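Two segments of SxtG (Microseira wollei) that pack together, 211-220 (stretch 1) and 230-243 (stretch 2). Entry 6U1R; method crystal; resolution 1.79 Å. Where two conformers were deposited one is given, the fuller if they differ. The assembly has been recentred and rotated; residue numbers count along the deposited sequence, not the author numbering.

Stretch 1 211-220: EPTFDAADFV
Stretch 2, residues 230-243: KSHVTNSLGIEWLQ

Residues 211-215 run extended (phi/psi from -153/163 at Glu211 to -98/141 at Asp215), turn through a 3-10 segment at 216-218 and enter a strand at Phe219. The second stretch begins as loop and becomes helical at Ser236. The register is fixed by two close backbone approaches, Pro212 CA to Gly238 CA at 4.1 Å and Phe214 CA to Thr234 CA at 4.0 Å; together the stretches bury 737 Å².

Asn235, the N-cap residue, organises the polar centre. With chi1 at 64° (p) and chi2 at 0°, its side chain offers a donor and an acceptor to the extended segment. Asn235 ND2 donates to Glu211 O (2.8 Å, 168°), while Asn235 OD1 accepts from Thr213 N (3.2 Å, 171°) and also from Gly238 N (2.9 Å, 150°), the capping bond. Asn235 N returns a bond to Thr213 O (3.2 Å, 159°), so both backbone polar atoms of Thr213 are satisfied by one residue. Thr213 O also receives CA-H contacts from Thr234 CA (3.4 Å, 154°) and Gly238 CA (3.5 Å, 163°). Glycine suits this approach: an ideal CB on Gly238 would lie 2.0 Å from Thr213 O, a clash. Thr213, chi1 p, donates its OG1 to Val233 O at 3.0 Å.

A second network centres on Asp218, whose CB points toward the other stretch (chi1 -87°, m). Asp218 OD2 accepts from both Ser231 OG and Thr234 OG1, each at 2.7 Å. These hydroxyls accept in turn: Thr234 OG1 (chi1 m) from Asp215 N at 3.2 Å and 155°, and Ser231 OG (chi1 p) from Val233 N at 3.1 Å and Thr234 N at 3.2 Å. A buried carboxylate oxygen is thus matched by two donors, and the hydroxyls relay to backbone amides. The loop is closed by Ser231 N to Thr234 O, 3.1 Å, and the 3-10 turn by Asp218 N to Asp215 O, 3.1 Å.

Apolar side chains complete the contact along the helix. Pro212 CD lies 4.0 Å from Leu237 CD1. Phe214 (chi1 68°, chi2 84°) presents its ring edge to Trp241, with Phe214 CE2 3.8 Å from Trp241 CE3, and Phe214 CZ is 4.3 Å from Leu242 CD1. Leu242 (chi1 t, chi2 p) places CD2 over one face of Phe219 (chi1 m, chi2 87°), 3.9 Å from the ring centroid and 10° off its normal, a CH-pi contact. Ile239 CG1 meets the edge of that ring, 4.1 Å from Phe219 CZ.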

# COMPACT_ATOMS: atom_id res chain seq x y z
N GLU A 211 -14.08 -2.99 3.12
CA GLU A 211 -12.83 -2.24 3.02
C GLU A 211 -12.54 -1.94 1.55
O GLU A 211 -13.11 -2.57 0.66
CB GLU A 211 -11.67 -3.02 3.64
CG GLU A 211 -11.25 -4.20 2.80
CD GLU A 211 -10.30 -5.11 3.54
OE1 GLU A 211 -9.49 -4.63 4.38
OE2 GLU A 211 -10.38 -6.32 3.27
N PRO A 212 -11.64 -0.99 1.27
CA PRO A 212 -11.36 -0.61 -0.13
C PRO A 212 -10.64 -1.72 -0.88
O PRO A 212 -9.55 -2.14 -0.47
CB PRO A 212 -10.48 0.63 0.01
CG PRO A 212 -10.64 1.13 1.39
CD PRO A 212 -11.06 -0.04 2.24
N THR A 213 -11.20 -2.15 -2.02
CA THR A 213 -10.53 -3.06 -2.94
C THR A 213 -10.79 -2.62 -4.38
O THR A 213 -11.90 -2.17 -4.72
CB THR A 213 -10.93 -4.55 -2.78
OG1 THR A 213 -12.34 -4.74 -2.97
CG2 THR A 213 -10.53 -5.08 -1.42
N PHE A 214 -9.76 -2.74 -5.21
CA PHE A 214 -9.95 -2.64 -6.65
C PHE A 214 -8.80 -3.32 -7.37
O PHE A 214 -7.69 -3.45 -6.83
CB PHE A 214 -10.09 -1.17 -7.12
CG PHE A 214 -8.84 -0.33 -6.99
CD1 PHE A 214 -7.86 -0.35 -7.98
CD2 PHE A 214 -8.66 0.52 -5.90
CE1 PHE A 214 -6.74 0.43 -7.88
CE2 PHE A 214 -7.52 1.32 -5.80
CZ PHE A 214 -6.57 1.28 -6.78
N ASP A 215 -9.10 -3.79 -8.58
CA ASP A 215 -8.09 -4.20 -9.55
C ASP A 215 -7.86 -3.05 -10.52
O ASP A 215 -8.82 -2.39 -10.96
CB ASP A 215 -8.55 -5.43 -10.34
CG ASP A 215 -8.40 -6.74 -9.58
OD1 ASP A 215 -8.28 -6.71 -8.34
OD2 ASP A 215 -8.42 -7.80 -10.24
N ALA A 216 -6.61 -2.85 -10.91
CA ALA A 216 -6.32 -1.72 -11.78
C ALA A 216 -7.00 -1.87 -13.13
O ALA A 216 -7.36 -0.88 -13.77
CB ALA A 216 -4.80 -1.58 -11.95
N ALA A 217 -7.21 -3.10 -13.57
CA ALA A 217 -7.79 -3.33 -14.89
C ALA A 217 -9.30 -3.13 -14.93
O ALA A 217 -9.90 -3.29 -16.00
CB ALA A 217 -7.44 -4.73 -15.38
N ASP A 218 -9.93 -2.75 -13.81
CA ASP A 218 -11.31 -2.25 -13.86
C ASP A 218 -11.38 -0.77 -14.26
O ASP A 218 -12.48 -0.18 -14.22
CB ASP A 218 -12.01 -2.46 -12.51
CG ASP A 218 -12.67 -3.82 -12.40
OD1 ASP A 218 -13.28 -4.27 -13.40
OD2 ASP A 218 -12.57 -4.45 -11.32
N PHE A 219 -10.25 -0.18 -14.67
CA PHE A 219 -10.17 1.22 -15.09
C PHE A 219 -9.43 1.36 -16.42
O PHE A 219 -8.50 0.59 -16.71
CB PHE A 219 -9.47 2.08 -14.03
CG PHE A 219 -10.13 2.02 -12.69
CD1 PHE A 219 -9.80 1.02 -11.79
CD2 PHE A 219 -11.09 2.94 -12.33
CE1 PHE A 219 -10.41 0.94 -10.57
CE2 PHE A 219 -11.70 2.88 -11.09
CZ PHE A 219 -11.37 1.87 -10.21
N VAL A 220 -9.87 2.32 -17.24
CA VAL A 220 -9.15 2.71 -18.45
C VAL A 220 -8.97 4.23 -18.43
O VAL A 220 -9.78 4.96 -17.84
CB VAL A 220 -9.87 2.27 -19.75
CG1 VAL A 220 -9.65 0.79 -19.97
CG2 VAL A 220 -11.36 2.59 -19.69
N LYS A 230 -17.72 -0.89 -11.04
CA LYS A 230 -17.81 -1.90 -9.99
C LYS A 230 -17.78 -3.30 -10.62
O LYS A 230 -18.19 -3.48 -11.77
CB LYS A 230 -19.09 -1.71 -9.18
CG LYS A 230 -19.13 -0.40 -8.36
CD LYS A 230 -20.41 -0.27 -7.52
CE LYS A 230 -20.29 -1.06 -6.23
NZ LYS A 230 -21.53 -0.94 -5.43
N SER A 231 -17.29 -4.28 -9.88
CA SER A 231 -17.13 -5.64 -10.40
C SER A 231 -17.08 -6.61 -9.24
O SER A 231 -17.27 -6.23 -8.08
CB SER A 231 -15.87 -5.77 -11.26
OG SER A 231 -14.75 -5.73 -10.42
N HIS A 232 -16.79 -7.88 -9.53
CA HIS A 232 -16.61 -8.84 -8.44
C HIS A 232 -15.36 -8.58 -7.61
O HIS A 232 -15.23 -9.23 -6.57
CB HIS A 232 -16.60 -10.25 -8.99
CG HIS A 232 -17.95 -10.71 -9.43
ND1 HIS A 232 -19.02 -10.79 -8.56
CD2 HIS A 232 -18.43 -11.06 -10.64
CE1 HIS A 232 -20.09 -11.20 -9.21
NE2 HIS A 232 -19.76 -11.38 -10.48
N VAL A 233 -14.47 -7.66 -7.98
CA VAL A 233 -13.32 -7.33 -7.16
C VAL A 233 -13.21 -5.85 -6.80
O VAL A 233 -12.46 -5.53 -5.86
CB VAL A 233 -12.00 -7.81 -7.82
CG1 VAL A 233 -12.01 -9.32 -8.00
CG2 VAL A 233 -11.76 -7.09 -9.14
N THR A 234 -13.92 -4.95 -7.46
CA THR A 234 -13.80 -3.51 -7.23
C THR A 234 -15.11 -3.00 -6.62
O THR A 234 -16.16 -3.14 -7.24
CB THR A 234 -13.49 -2.77 -8.55
OG1 THR A 234 -12.18 -3.15 -9.01
CG2 THR A 234 -13.52 -1.26 -8.35
N ASN A 235 -15.04 -2.44 -5.41
CA ASN A 235 -16.21 -1.93 -4.73
C ASN A 235 -16.20 -0.41 -4.66
O ASN A 235 -15.31 0.27 -5.18
CB ASN A 235 -16.35 -2.55 -3.32
CG ASN A 235 -15.21 -2.20 -2.39
OD1 ASN A 235 -14.27 -1.49 -2.74
ND2 ASN A 235 -15.28 -2.73 -1.17
N SER A 236 -17.26 0.15 -4.07
CA SER A 236 -17.39 1.60 -4.04
C SER A 236 -16.29 2.24 -3.21
O SER A 236 -15.80 3.32 -3.56
CB SER A 236 -18.78 2.01 -3.51
OG SER A 236 -19.82 1.67 -4.44
N LEU A 237 -15.88 1.60 -2.11
CA LEU A 237 -14.80 2.15 -1.30
C LEU A 237 -13.49 2.21 -2.09
O LEU A 237 -12.70 3.15 -1.93
CB LEU A 237 -14.58 1.31 -0.03
CG LEU A 237 -15.50 1.51 1.19
CD1 LEU A 237 -15.01 0.63 2.35
CD2 LEU A 237 -15.55 2.97 1.61
N GLY A 238 -13.23 1.19 -2.91
CA GLY A 238 -12.02 1.20 -3.72
C GLY A 238 -12.04 2.32 -4.74
O GLY A 238 -11.03 3.00 -4.94
N ILE A 239 -13.18 2.52 -5.40
CA ILE A 239 -13.31 3.62 -6.35
C ILE A 239 -13.14 4.95 -5.63
O ILE A 239 -12.45 5.86 -6.12
CB ILE A 239 -14.67 3.55 -7.07
CG1 ILE A 239 -14.74 2.33 -7.98
CG2 ILE A 239 -14.96 4.81 -7.86
CD1 ILE A 239 -16.12 1.99 -8.43
N GLU A 240 -13.79 5.08 -4.46
CA GLU A 240 -13.68 6.31 -3.66
C GLU A 240 -12.24 6.57 -3.24
O GLU A 240 -11.78 7.72 -3.24
CB GLU A 240 -14.58 6.21 -2.41
CG GLU A 240 -14.70 7.52 -1.62
CD GLU A 240 -15.43 7.40 -0.28
OE1 GLU A 240 -15.75 6.28 0.18
OE2 GLU A 240 -15.68 8.46 0.34
N TRP A 241 -11.51 5.50 -2.90
CA TRP A 241 -10.11 5.65 -2.55
C TRP A 241 -9.31 6.20 -3.73
O TRP A 241 -8.51 7.13 -3.57
CB TRP A 241 -9.50 4.31 -2.08
CG TRP A 241 -8.10 4.54 -1.59
CD1 TRP A 241 -7.72 4.81 -0.30
CD2 TRP A 241 -6.91 4.60 -2.39
NE1 TRP A 241 -6.36 5.03 -0.26
CE2 TRP A 241 -5.84 4.91 -1.52
CE3 TRP A 241 -6.64 4.42 -3.76
CZ2 TRP A 241 -4.52 5.04 -1.98
CZ3 TRP A 241 -5.33 4.56 -4.21
CH2 TRP A 241 -4.29 4.87 -3.32
N LEU A 242 -9.53 5.64 -4.92
CA LEU A 242 -8.75 6.11 -6.07
C LEU A 242 -9.13 7.54 -6.44
O LEU A 242 -8.26 8.34 -6.81
CB LEU A 242 -8.94 5.19 -7.26
CG LEU A 242 -8.10 5.49 -8.51
CD1 LEU A 242 -6.61 5.36 -8.18
CD2 LEU A 242 -8.51 4.57 -9.64
N GLN A 243 -10.42 7.88 -6.36
CA GLN A 243 -10.80 9.26 -6.66
C GLN A 243 -10.16 10.23 -5.68
O GLN A 243 -9.69 11.30 -6.09
CB GLN A 243 -12.32 9.43 -6.67
CG GLN A 243 -12.81 10.88 -6.97
CD GLN A 243 -12.40 11.41 -8.35
OE1 GLN A 243 -13.19 11.37 -9.31
NE2 GLN A 243 -11.17 11.96 -8.45